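Local coordinates for actin binding protein family protein (Entamoeba histolytica HM-1:IMSS, PDB 6K2F) that probably binds actin monomers and inhibits their polymerization, this piece being an ADF-homology domain of the longer twinfilin chain, at residues A[22-26]-A[51-56]. Sequence-based numbering, arbitrary orientation.
Sequences RFIQA and LVLKYL
F23 and Q25 of the strand that begins at 23 reach across to V52 and Y55 in the loop 51-56, whose first four residues have helical backbone angles; the backbones stay well apart, with CA atoms 8.4 Å apart for F23 and V52 and 7.6 Å for Q25 and Y55, and side chains bridge the gap. The aromatic pair is edge-to-face: ring centroids lie 5.1 Å apart with planes at 82°, and the CZ–CE1 rim of F23 points at the face of Y55, CZ of F23 coming to 3.5 Å from CD1 of Y55. One face of the F23 ring receives CG2 of V52, toward its rim. This CG2 sits 4.2 Å from the F23 ring centroid, close to the ring normal, which qualifies as a CH-pi contact. L51 meets the ring at its edge, through CB. With chi1 of 67°, F23 holds its ring between its own backbone N and carbonyl carbon, facing the loop.

Two residues on, the extended side chain of Q25, its CG anti to the backbone N, carries its amide to the Y55 backbone carbonyl. NE2 of Q25 donates to O of Y55 at 3.0 Å, with an N-H...O angle of 156°; the acceptor lies near the amide plane, whereas the donor stands above the carbonyl plane. OE1 of Q25 packs against CB of Y55 at 3.6 Å. S62 OG also bonds NE2 of Q25, and Y55 OH reaches E39 on the neighbouring strand 32-39.

Within this ADF-homology domain, the contact therefore joins a central strand of the mixed sheet to the connection between helix 45-49 and strand 62-68. The F23 ring and the Q25 chain bury the most surface on the strand side. The amide bond ties the loop backbone to the strand from above the carbonyl, while F23 at its face and the hydroxyl's bond to E39 probably set the tyrosine ring.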
ATOM      1  N   ARG A  22      -0.160   4.406   0.025  1.00 14.16           N
ATOM      2  CA  ARG A  22      -1.131   4.592  -1.068  1.00 13.21           C
ATOM      3  C   ARG A  22      -1.536   6.059  -1.196  1.00 11.10           C
ATOM      4  O   ARG A  22      -1.644   6.535  -2.340  1.00 13.64           O
ATOM      5  CB  ARG A  22      -2.346   3.693  -0.858  1.00 12.88           C
ATOM      6  CG  ARG A  22      -3.379   3.839  -1.966  1.00 13.10           C
ATOM      7  CD  ARG A  22      -2.873   3.465  -3.354  1.00 15.43           C
ATOM      8  NE  ARG A  22      -2.617   2.040  -3.450  1.00 15.52           N
ATOM      9  CZ  ARG A  22      -2.065   1.433  -4.483  1.00 17.09           C
ATOM     10  NH1 ARG A  22      -1.657   2.117  -5.539  1.00 17.92           N
ATOM     11  NH2 ARG A  22      -1.881   0.125  -4.450  1.00 18.58           N
ATOM     12  N   PHE A  23      -1.916   6.726  -0.109  1.00 11.75           N
ATOM     13  CA  PHE A  23      -2.388   8.110  -0.281  1.00 11.51           C
ATOM     14  C   PHE A  23      -2.104   8.980   0.933  1.00 10.82           C
ATOM     15  O   PHE A  23      -1.890   8.500   2.034  1.00 13.03           O
ATOM     16  CB  PHE A  23      -3.859   8.132  -0.693  1.00 12.19           C
ATOM     17  CG  PHE A  23      -4.896   7.667   0.290  1.00 12.43           C
ATOM     18  CD1 PHE A  23      -5.344   8.485   1.305  1.00 14.56           C
ATOM     19  CD2 PHE A  23      -5.557   6.471   0.077  1.00 14.76           C
ATOM     20  CE1 PHE A  23      -6.397   8.091   2.108  1.00 15.17           C
ATOM     21  CE2 PHE A  23      -6.618   6.084   0.880  1.00 16.30           C
ATOM     22  CZ  PHE A  23      -7.032   6.893   1.897  1.00 16.11           C
ATOM     23  N   ILE A  24      -2.131  10.270   0.643  1.00 10.80           N
ATOM     24  CA  ILE A  24      -1.931  11.354   1.636  1.00 12.53           C
ATOM     25  C   ILE A  24      -3.142  12.262   1.541  1.00 11.44           C
ATOM     26  O   ILE A  24      -3.461  12.715   0.456  1.00 13.16           O
ATOM     27  CB  ILE A  24      -0.641  12.137   1.368  1.00 14.76           C
ATOM     28  CG1 ILE A  24       0.578  11.217   1.366  1.00 15.66           C
ATOM     29  CG2 ILE A  24      -0.517  13.274   2.373  1.00 15.15           C
ATOM     30  CD1 ILE A  24       1.831  11.847   0.758  1.00 20.71           C
ATOM     31  N   GLN A  25      -3.830  12.454   2.648  1.00 12.88           N
ATOM     32  CA  GLN A  25      -4.925  13.440   2.719  1.00 11.46           C
ATOM     33  C   GLN A  25      -4.295  14.733   3.193  1.00 11.93           C
ATOM     34  O   GLN A  25      -3.445  14.665   4.123  1.00 14.81           O
ATOM     35  CB  GLN A  25      -6.024  13.016   3.677  1.00 13.09           C
ATOM     36  CG  GLN A  25      -7.208  13.977   3.684  1.00 15.85           C
ATOM     37  CD  GLN A  25      -8.284  13.454   4.597  1.00 18.25           C
ATOM     38  OE1 GLN A  25      -8.004  12.790   5.589  1.00 16.51           O
ATOM     39  NE2 GLN A  25      -9.519  13.762   4.266  1.00 15.61           N
ATOM     40  N   ALA A  26      -4.648  15.845   2.562  1.00 13.07           N
ATOM     41  CA  ALA A  26      -4.080  17.153   2.941  1.00 13.15           C
ATOM     42  C   ALA A  26      -5.205  18.172   3.057  1.00 12.97           C
ATOM     43  O   ALA A  26      -6.198  18.070   2.337  1.00 13.79           O
ATOM     44  CB  ALA A  26      -3.042  17.581   1.939  1.00 16.71           C
ATOM     45  N   LEU A  51     -10.842   3.041   0.283  1.00 16.16           N
ATOM     46  CA  LEU A  51     -10.332   3.525   1.605  1.00 16.74           C
ATOM     47  C   LEU A  51     -10.499   5.039   1.726  1.00 15.18           C
ATOM     48  O   LEU A  51     -10.627   5.531   2.856  1.00 16.07           O
ATOM     49  CB  LEU A  51      -8.861   3.140   1.769  1.00 16.86           C
ATOM     50  CG  LEU A  51      -8.595   1.642   1.837  1.00 21.44           C
ATOM     51  CD1 LEU A  51      -7.097   1.379   1.873  1.00 22.07           C
ATOM     52  CD2 LEU A  51      -9.289   1.020   3.045  1.00 27.37           C
ATOM     53  N   VAL A  52     -10.514   5.764   0.614  1.00 14.44           N
ATOM     54  CA  VAL A  52     -10.669   7.241   0.625  1.00 13.46           C
ATOM     55  C   VAL A  52     -11.942   7.611   1.388  1.00 16.69           C
ATOM     56  O   VAL A  52     -11.940   8.640   2.108  1.00 17.21           O
ATOM     57  CB  VAL A  52     -10.704   7.792  -0.805  1.00 15.09           C
ATOM     58  CG1 VAL A  52     -11.218   9.234  -0.836  1.00 19.38           C
ATOM     59  CG2 VAL A  52      -9.332   7.667  -1.433  1.00 16.42           C
ATOM     60  N   LEU A  53     -13.000   6.823   1.227  1.00 16.99           N
ATOM     61  CA  LEU A  53     -14.331   7.157   1.797  1.00 19.13           C
ATOM     62  C   LEU A  53     -14.268   7.230   3.327  1.00 25.13           C
ATOM     63  O   LEU A  53     -15.164   7.891   3.921  1.00 28.08           O
ATOM     64  CB  LEU A  53     -15.331   6.109   1.315  1.00 19.16           C
ATOM     65  CG  LEU A  53     -15.495   5.992  -0.195  1.00 25.89           C
ATOM     66  CD1 LEU A  53     -16.485   4.889  -0.542  1.00 30.57           C
ATOM     67  CD2 LEU A  53     -15.943   7.308  -0.782  1.00 26.87           C
ATOM     68  N   LYS A  54     -13.305   6.545   3.947  1.00 17.88           N
ATOM     69  CA  LYS A  54     -13.120   6.526   5.419  1.00 20.50           C
ATOM     70  C   LYS A  54     -12.474   7.832   5.916  1.00 18.38           C
ATOM     71  O   LYS A  54     -12.551   8.104   7.122  1.00 21.46           O
ATOM     72  CB  LYS A  54     -12.182   5.386   5.823  1.00 30.62           C
ATOM     73  CG  LYS A  54     -12.689   3.965   5.619  1.00 48.17           C
ATOM     74  CD  LYS A  54     -11.761   2.945   6.277  1.00 72.45           C
ATOM     75  CE  LYS A  54     -12.418   1.622   6.617  1.00102.04           C
ATOM     76  NZ  LYS A  54     -12.631   0.787   5.411  1.00 97.36           N
ATOM     77  N   TYR A  55     -11.834   8.600   5.034  1.00 16.29           N
ATOM     78  CA  TYR A  55     -11.044   9.794   5.403  1.00 14.55           C
ATOM     79  C   TYR A  55     -11.775  11.094   5.097  1.00 14.88           C
ATOM     80  O   TYR A  55     -11.501  12.075   5.770  1.00 16.13           O
ATOM     81  CB  TYR A  55      -9.727   9.757   4.637  1.00 14.67           C
ATOM     82  CG  TYR A  55      -8.769   8.740   5.199  1.00 15.42           C
ATOM     83  CD1 TYR A  55      -8.827   7.408   4.828  1.00 15.14           C
ATOM     84  CD2 TYR A  55      -7.826   9.093   6.143  1.00 18.27           C
ATOM     85  CE1 TYR A  55      -7.972   6.462   5.372  1.00 15.13           C
ATOM     86  CE2 TYR A  55      -6.939   8.165   6.672  1.00 20.61           C
ATOM     87  CZ  TYR A  55      -6.999   6.844   6.273  1.00 18.16           C
ATOM     88  OH  TYR A  55      -6.130   5.939   6.821  1.00 20.57           O
ATOM     89  N   LEU A  56     -12.685  11.103   4.134  1.00 15.50           N
ATOM     90  CA  LEU A  56     -13.430  12.346   3.836  1.00 16.19           C
ATOM     91  C   LEU A  56     -14.332  12.700   5.017  1.00 15.34           C
ATOM     92  O   LEU A  56     -14.850  11.804   5.727  1.00 17.62           O
ATOM     93  CB  LEU A  56     -14.219  12.193   2.536  1.00 13.70           C
ATOM     94  CG  LEU A  56     -13.385  11.873   1.289  1.00 14.91           C
ATOM     95  CD1 LEU A  56     -14.262  11.747   0.050  1.00 18.80           C
ATOM     96  CD2 LEU A  56     -12.305  12.929   1.056  1.00 15.34           C
TER